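Local coordinates for protein TcpB (Brucella melitensis, PDB 4LQC) that belongs to the TIR-domain proteins, with an alpha/beta fold built round a parallel sheet, and pairs here with a second copy of itself, at residues D47-R50 with R51-Q55; A20-Q23 with D24-A28; H100-Y104 with D105-R109; R79-D82 with G83-A86. The protein carries 2 engineered substitutions. All blocks are in the same frame, centred on the assembly; numbering follows the deposited sequence.

Contact 1: residues D47-R50 with R51-Q55; sequences DSLR and RKIDQ
Leu49 O accepts the shortest hydrogen bond of this first helical turn, from Ile53 N at 2.8 Å. The same oxygen is pressed by the Ile53 side chain, because a chi1 of -71° sets CG1 beside its own backbone N and brings it to 3.2 Å from Leu49 O. Further out the two apolar chains run side by side in the same direction, Leu49 CD1 meeting Ile53 CG1 at 4.1 Å. Ser48 occupies the N-cap position. Its OG receives Arg51 N in a weak capping bond of 3.4 Å, while Ser48 O takes Lys52 N in the regular helical pattern. The aliphatic part of Arg51 lies along this hydroxyl, CG being 3.5 Å from Ser48 OG, and the same CG sits over one face of the Arg50 guanidinium. Arg50 NH1 stays 4.3 Å from Asp54 OD2, beyond salt-bridge range, so any attraction there is probably modest. Lys52 bends at chi2 and carries its NZ to Ala40 O and Thr42 O, whereas Asp47 OD2 accepts from Lys44 N. Helix 49-57 is thereby tied to strand 36-43 through Lys52, and to helix 78-83 through Glu80, which accepts from Arg50 N, and through Leu81, which packs on Leu49.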
# COMPACT_ATOMS: atom_id res chain seq x y z
N ASP B 47 7.51 22.57 7.12
CA ASP B 47 6.18 23.02 7.52
C ASP B 47 5.80 22.52 8.91
O ASP B 47 6.49 21.67 9.50
CB ASP B 47 5.12 22.56 6.52
CG ASP B 47 5.22 23.26 5.20
OD1 ASP B 47 5.67 24.42 5.19
OD2 ASP B 47 4.85 22.66 4.16
N SER B 48 4.70 23.04 9.43
CA SER B 48 4.13 22.50 10.66
C SER B 48 2.86 21.72 10.33
O SER B 48 1.86 22.29 9.89
CB SER B 48 3.84 23.61 11.66
OG SER B 48 3.24 23.08 12.83
N LEU B 49 2.91 20.40 10.53
CA LEU B 49 1.77 19.54 10.28
C LEU B 49 0.56 19.96 11.12
O LEU B 49 -0.56 20.06 10.61
CB LEU B 49 2.13 18.08 10.59
CG LEU B 49 1.04 17.03 10.38
CD1 LEU B 49 0.53 17.01 8.91
CD2 LEU B 49 1.55 15.66 10.77
N ARG B 50 0.81 20.20 12.40
CA ARG B 50 -0.23 20.54 13.36
C ARG B 50 -0.93 21.81 12.95
O ARG B 50 -2.16 21.89 12.97
CB ARG B 50 0.39 20.71 14.75
CG ARG B 50 -0.57 21.12 15.86
CD ARG B 50 0.18 21.23 17.20
NE ARG B 50 1.39 22.04 17.07
CZ ARG B 50 1.43 23.37 17.15
NH1 ARG B 50 0.31 24.07 17.38
NH2 ARG B 50 2.58 24.02 17.01
N ARG B 51 -0.13 22.81 12.58
CA ARG B 51 -0.65 24.11 12.19
C ARG B 51 -1.37 24.03 10.86
O ARG B 51 -2.41 24.67 10.66
CB ARG B 51 0.47 25.15 12.15
CG ARG B 51 0.92 25.58 13.53
CD ARG B 51 1.97 26.67 13.47
NE ARG B 51 1.47 27.85 12.76
CZ ARG B 51 0.75 28.81 13.32
NH1 ARG B 51 0.42 28.74 14.61
NH2 ARG B 51 0.34 29.84 12.59
N LYS B 52 -0.83 23.25 9.94
CA LYS B 52 -1.48 23.05 8.65
C LYS B 52 -2.83 22.34 8.81
O LYS B 52 -3.81 22.70 8.16
CB LYS B 52 -0.57 22.26 7.71
CG LYS B 52 0.46 23.10 6.98
CD LYS B 52 -0.11 23.63 5.65
CE LYS B 52 0.98 24.24 4.79
NZ LYS B 52 0.65 24.14 3.32
N ILE B 53 -2.87 21.32 9.67
CA ILE B 53 -4.12 20.64 10.01
C ILE B 53 -5.12 21.60 10.67
O ILE B 53 -6.30 21.65 10.28
CB ILE B 53 -3.86 19.46 10.94
CG1 ILE B 53 -3.16 18.33 10.19
CG2 ILE B 53 -5.17 18.96 11.54
CD1 ILE B 53 -3.90 17.83 8.98
N ASP B 54 -4.66 22.35 11.67
CA ASP B 54 -5.49 23.37 12.32
C ASP B 54 -6.11 24.32 11.30
O ASP B 54 -7.32 24.55 11.30
CB ASP B 54 -4.65 24.20 13.29
CG ASP B 54 -4.43 23.51 14.61
OD1 ASP B 54 -5.18 22.55 14.91
OD2 ASP B 54 -3.52 23.95 15.36
N GLN B 55 -5.25 24.87 10.44
CA GLN B 55 -5.69 25.80 9.42
C GLN B 55 -6.79 25.21 8.54
O GLN B 55 -7.82 25.85 8.31
CB GLN B 55 -4.50 26.26 8.56
CG GLN B 55 -4.92 26.99 7.29
CD GLN B 55 -3.73 27.34 6.42
OE1 GLN B 55 -2.68 27.74 6.93
NE2 GLN B 55 -3.87 27.19 5.11

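Contact 2: residues A20-Q23 with D24-A28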
# COMPACT_ATOMS: atom_id res chain seq x y z
N ALA B 20 -0.34 13.06 -8.74
CA ALA B 20 -0.77 11.68 -8.97
C ALA B 20 -2.09 11.40 -8.25
O ALA B 20 -3.13 11.95 -8.62
CB ALA B 20 0.31 10.70 -8.55
N PHE B 21 -2.05 10.56 -7.21
CA PHE B 21 -3.26 10.19 -6.48
C PHE B 21 -4.08 11.37 -5.96
O PHE B 21 -5.31 11.35 -6.05
CB PHE B 21 -2.96 9.22 -5.31
CG PHE B 21 -4.17 8.93 -4.44
CD1 PHE B 21 -5.23 8.17 -4.93
CD2 PHE B 21 -4.27 9.46 -3.16
CE1 PHE B 21 -6.35 7.92 -4.14
CE2 PHE B 21 -5.39 9.21 -2.37
CZ PHE B 21 -6.43 8.44 -2.87
N VAL B 22 -3.42 12.39 -5.41
CA VAL B 22 -4.17 13.53 -4.87
C VAL B 22 -5.02 14.22 -5.95
O VAL B 22 -6.20 14.50 -5.73
CB VAL B 22 -3.25 14.55 -4.15
CG1 VAL B 22 -4.06 15.70 -3.57
CG2 VAL B 22 -2.43 13.86 -3.07
N GLN B 23 -4.46 14.46 -7.13
CA GLN B 23 -5.26 15.12 -8.17
C GLN B 23 -6.42 14.24 -8.62
O GLN B 23 -7.54 14.73 -8.81
CB GLN B 23 -4.40 15.54 -9.36
CG GLN B 23 -5.02 16.69 -10.17
CD GLN B 23 -4.28 16.97 -11.46
OE1 GLN B 23 -3.51 16.13 -11.94
NE2 GLN B 23 -4.52 18.14 -12.05
N ASP B 24 -6.15 12.95 -8.81
CA ASP B 24 -7.20 11.96 -9.03
C ASP B 24 -8.35 12.11 -8.03
O ASP B 24 -9.51 12.22 -8.42
CB ASP B 24 -6.64 10.55 -8.86
CG ASP B 24 -5.63 10.17 -9.92
OD1 ASP B 24 -5.23 8.98 -9.94
OD2 ASP B 24 -5.23 11.04 -10.72
N LEU B 25 -8.03 12.09 -6.74
CA LEU B 25 -9.03 12.15 -5.67
C LEU B 25 -9.72 13.51 -5.57
O LEU B 25 -10.90 13.60 -5.21
CB LEU B 25 -8.41 11.77 -4.33
CG LEU B 25 -9.35 11.81 -3.13
CD1 LEU B 25 -10.61 10.96 -3.35
CD2 LEU B 25 -8.61 11.35 -1.88
N VAL B 26 -8.99 14.58 -5.88
CA VAL B 26 -9.61 15.91 -5.92
C VAL B 26 -10.62 15.99 -7.06
O VAL B 26 -11.72 16.51 -6.86
CB VAL B 26 -8.56 17.05 -6.05
CG1 VAL B 26 -9.25 18.37 -6.24
CG2 VAL B 26 -7.69 17.09 -4.81
N ALA B 27 -10.26 15.47 -8.23
CA ALA B 27 -11.17 15.50 -9.39
C ALA B 27 -12.43 14.65 -9.19
O ALA B 27 -13.51 15.03 -9.62
CB ALA B 27 -10.44 15.04 -10.64
N ALA B 28 -12.27 13.50 -8.54
CA ALA B 28 -13.39 12.60 -8.32
C ALA B 28 -14.36 13.17 -7.29
O ALA B 28 -15.58 12.99 -7.39
CB ALA B 28 -12.89 11.25 -7.86
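Phe21 and Leu25, one helical turn apart, lie side by side and point the same way. Leu25 CB sits over one face of the Phe21 ring, displaced toward the rim, and the branch that makes the closest approach is CD2, 3.8 Å from Phe21 CZ. Both residues hold CG anti to the backbone N (chi1 173° and 179°), which lets the two chains leave the helix as a matched pair. Val22 and Val26 meet at a slant instead: Val22 CG1 touches Val26 CG2 at 4.1 Å, and Val26 CG2 also lies 3.1 Å from Val22 O, a tight fit against the carbonyl of the preceding turn. Asp24, on the exposed side, behaves differently. Its carboxylate curls back along the helix, so that OD2 comes within 3.1 Å of Ala20 O; two acceptors at this distance would be expected to repel rather than bind. The carbonyl of Ala20 is nevertheless engaged by Asp24 N, 3.2 Å from Ala20 O. Leu25 N to Phe21 O and Val26 N to Val22 O continue the ladder. The buried residues face the sheet and its neighbours: Val22 and Val26 rest on Ile11 and Tyr38, Leu25 reaches Ile130 of helix 127-136, and the Phe21 ring stacks with that of His100. This amphipathic helix is the connection of a beta-alpha-beta unit, strand 7-14, helix 18-31 and strand 36-43, with which the parallel alpha/beta sheet of the TIR domain begins.

Contact 3: residues H100-Y104 with D105-R109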
# COMPACT_ATOMS: atom_id res chain seq x y z
N HIS B 100 -1.69 5.17 1.38
CA HIS B 100 -1.40 5.06 -0.05
C HIS B 100 0.01 4.53 -0.32
O HIS B 100 1.01 5.20 -0.07
CB HIS B 100 -1.64 6.41 -0.74
CG HIS B 100 -1.52 6.37 -2.23
ND1 HIS B 100 -2.27 5.52 -3.02
CD2 HIS B 100 -0.76 7.10 -3.09
CE1 HIS B 100 -1.96 5.71 -4.29
NE2 HIS B 100 -1.05 6.67 -4.36
N LYS B 101 0.08 3.31 -0.83
CA LYS B 101 1.35 2.68 -1.17
C LYS B 101 2.32 2.60 0.02
O LYS B 101 3.53 2.75 -0.14
CB LYS B 101 1.97 3.35 -2.41
CG LYS B 101 1.10 3.17 -3.67
CD LYS B 101 1.43 4.13 -4.83
CE LYS B 101 2.78 3.81 -5.49
NZ LYS B 101 2.92 2.38 -5.90
N VAL B 102 1.76 2.38 1.21
CA VAL B 102 2.58 2.07 2.39
C VAL B 102 2.23 0.69 2.92
O VAL B 102 1.15 0.15 2.65
CB VAL B 102 2.36 3.06 3.55
CG1 VAL B 102 3.07 4.36 3.28
CG2 VAL B 102 0.88 3.28 3.78
N SER B 103 3.14 0.12 3.69
CA SER B 103 2.84 -1.11 4.41
C SER B 103 2.46 -0.77 5.87
O SER B 103 2.73 0.34 6.36
CB SER B 103 4.05 -2.01 4.40
OG SER B 103 5.11 -1.39 5.09
N TYR B 104 1.84 -1.73 6.54
CA TYR B 104 1.56 -1.57 7.95
C TYR B 104 2.84 -1.30 8.75
O TYR B 104 2.88 -0.40 9.60
CB TYR B 104 0.83 -2.80 8.49
CG TYR B 104 0.69 -2.80 10.00
CD1 TYR B 104 1.72 -3.25 10.82
CD2 TYR B 104 -0.47 -2.34 10.60
CE1 TYR B 104 1.61 -3.23 12.19
CE2 TYR B 104 -0.60 -2.32 11.97
CZ TYR B 104 0.44 -2.77 12.76
OH TYR B 104 0.30 -2.75 14.13
N ASP B 105 3.88 -2.08 8.49
CA ASP B 105 5.13 -1.94 9.25
C ASP B 105 5.72 -0.57 9.04
O ASP B 105 6.30 0.03 9.95
CB ASP B 105 6.15 -3.00 8.82
CG ASP B 105 5.79 -4.38 9.32
OD1 ASP B 105 5.67 -4.58 10.54
OD2 ASP B 105 5.62 -5.27 8.49
N GLU B 106 5.57 -0.06 7.84
CA GLU B 106 6.16 1.22 7.49
C GLU B 106 5.47 2.33 8.27
O GLU B 106 6.11 3.30 8.68
CB GLU B 106 6.02 1.42 5.99
CG GLU B 106 6.61 2.68 5.47
CD GLU B 106 6.46 2.77 3.97
OE1 GLU B 106 5.81 1.88 3.37
OE2 GLU B 106 7.00 3.74 3.38
N VAL B 107 4.16 2.18 8.49
CA VAL B 107 3.40 3.20 9.21
C VAL B 107 3.65 3.09 10.71
O VAL B 107 3.75 4.11 11.42
CB VAL B 107 1.89 3.10 8.90
CG1 VAL B 107 1.10 4.09 9.76
CG2 VAL B 107 1.62 3.35 7.40
N ARG B 108 3.76 1.86 11.20
CA ARG B 108 4.03 1.63 12.63
C ARG B 108 5.42 2.13 12.99
O ARG B 108 5.65 2.53 14.11
CB ARG B 108 3.89 0.15 13.00
CG ARG B 108 4.15 -0.11 14.47
CD ARG B 108 3.96 -1.53 14.85
NE ARG B 108 4.96 -2.40 14.25
CZ ARG B 108 6.15 -2.66 14.79
NH1 ARG B 108 6.48 -2.09 15.95
NH2 ARG B 108 7.00 -3.48 14.16
N ARG B 109 6.33 2.11 12.04
CA ARG B 109 7.67 2.64 12.27
C ARG B 109 7.61 4.13 12.58
O ARG B 109 8.47 4.64 13.28
CB ARG B 109 8.57 2.43 11.06
CG ARG B 109 10.06 2.42 11.39
CD ARG B 109 10.91 2.06 10.16
NE ARG B 109 10.20 1.17 9.24
CZ ARG B 109 10.40 -0.14 9.12
NH1 ARG B 109 11.33 -0.75 9.87
NH2 ARG B 109 9.69 -0.83 8.24
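Ser103 and Glu106 hold each other in two directions. Ser103 OG accepts from Glu106 N at 3.1 Å, its chi1 of 63° placing the hydroxyl over the start of the helix. In return, the extended Glu106 side chain brings OE1 to 3.2 Å from Ser103 N, which meets the carboxylate on its anti side, 24° out of plane. Val102 packs against this carboxylate: CG1 lies 3.8 Å from Glu106 CD, the two side chains crossing at about a right angle, while CG2 packs 3.7 Å from Val107 CG2. One turn on, Arg108 N donates to Tyr104 O at 2.9 Å. Tyr104 CE1 lies at the edge of the Arg108 guanidinium, its ring tilted 31° against that group, and the Tyr104 hydroxyl is held by Asp116. In the next shell the second subunit takes over. Its Lys101 forms a salt bridge with Glu106 OE1, an atom thus shared between cap and interface, and its Val127 N donates to Asp105 OD2. The reciprocal serine and glutamate bonds define a capping box, which starts helix 104-108 of the TIR domain right at the subunit interface.

Contact 4: residues R79-D82 with G83-A86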
# COMPACT_ATOMS: atom_id res chain seq x y z
N ARG B 79 4.63 13.22 17.86
CA ARG B 79 3.40 13.58 18.57
C ARG B 79 2.37 14.21 17.67
O ARG B 79 1.17 14.17 17.96
CB ARG B 79 3.70 14.54 19.73
CG ARG B 79 4.52 15.78 19.38
CD ARG B 79 4.75 16.64 20.63
NE ARG B 79 5.45 17.89 20.33
CZ ARG B 79 6.05 18.67 21.23
NH1 ARG B 79 6.05 18.34 22.52
NH2 ARG B 79 6.65 19.78 20.84
N GLU B 80 2.84 14.83 16.59
CA GLU B 80 1.96 15.43 15.61
C GLU B 80 1.37 14.34 14.71
O GLU B 80 0.26 14.51 14.19
CB GLU B 80 2.71 16.50 14.81
CG GLU B 80 3.07 17.74 15.67
CD GLU B 80 3.53 18.94 14.85
OE1 GLU B 80 4.30 19.76 15.40
OE2 GLU B 80 3.14 19.07 13.66
N LEU B 81 2.09 13.23 14.53
CA LEU B 81 1.53 12.07 13.83
C LEU B 81 0.48 11.39 14.70
O LEU B 81 -0.64 11.12 14.27
CB LEU B 81 2.61 11.05 13.47
CG LEU B 81 3.60 11.40 12.36
CD1 LEU B 81 4.49 10.20 12.10
CD2 LEU B 81 2.87 11.80 11.07
N ASP B 82 0.87 11.12 15.94
CA ASP B 82 -0.03 10.55 16.92
C ASP B 82 -1.25 11.44 17.11
O ASP B 82 -2.34 10.93 17.42
CB ASP B 82 0.68 10.36 18.26
CG ASP B 82 1.82 9.36 18.17
OD1 ASP B 82 1.91 8.64 17.15
OD2 ASP B 82 2.61 9.29 19.13
N GLY B 83 -1.07 12.75 16.94
CA GLY B 83 -2.13 13.73 17.10
C GLY B 83 -3.23 13.64 16.05
O GLY B 83 -4.38 13.99 16.31
N LEU B 84 -2.87 13.18 14.86
CA LEU B 84 -3.83 12.98 13.78
C LEU B 84 -4.94 12.02 14.20
O LEU B 84 -6.03 12.02 13.62
CB LEU B 84 -3.11 12.43 12.55
CG LEU B 84 -2.07 13.37 11.92
CD1 LEU B 84 -1.48 12.77 10.66
CD2 LEU B 84 -2.67 14.73 11.62
N THR B 85 -4.66 11.20 15.21
CA THR B 85 -5.61 10.17 15.67
C THR B 85 -6.54 10.67 16.77
O THR B 85 -7.45 9.96 17.19
CB THR B 85 -4.89 8.90 16.19
OG1 THR B 85 -4.11 9.22 17.35
CG2 THR B 85 -3.97 8.31 15.13
N ALA B 86 -6.32 11.89 17.25
CA ALA B 86 -7.09 12.38 18.39
C ALA B 86 -8.52 12.82 18.04
O ALA B 86 -8.74 13.54 17.07
CB ALA B 86 -6.33 13.51 19.09
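Around Gly83 the four-residue backbone bonds weaken, Gly83 N to Arg79 O (2.8 Å, but bent) and Leu84 N to Glu80 O (3.5 Å), as three-residue ones, Leu84 N to Leu81 O (3.1 Å) and Thr85 N to Asp82 O (3.2 Å), take over. Gly83 to Ala86 form an overlapping type I beta turn, closed by Ala86 N on Gly83 O, which leads helix 78-83 of the TIR domain into the connection toward strand 95-100. Thr85 uses its side chain as well as its amide. With chi1 at 64° its OG1 falls between backbone N and carbonyl carbon and donates to Asp82 O, although the modelled 2.5 Å between Thr85 OG1 and Asp82 O is very short and its exact value doubtful. Leu84 lies against the preceding turn, CG 3.4 Å from Glu80 O, and its CD1 makes a loose apolar approach to Leu81 CD2. Leu81 itself is buried among Trp76, Phe71 and Phe72, and the Asp82 carboxylate is hydrogen-bonded through OD1 to Ser111 OG.

All four contacts are local, each closing only a turn or a helix cap, and they follow one another along the chain without nesting or crossing. Contact 2 comes first, in the helix between strands 7-14 and 36-43; contact 1 begins the helix after strand 36-43. Contact 4 lies beyond strand 60-68, and contact 3 leaves the end of strand 95-100. In space they join by pairs: contacts 1 and 4 tie helix 49-57 to helix 78-83 and the loop after it, Ile53 CG1 packing 3.9 Å from Leu84 CD2, while contacts 2 and 3 tie helix 18-31 to the end of strand 95-100, where Phe21 CB lies 3.3 Å from His100 NE2.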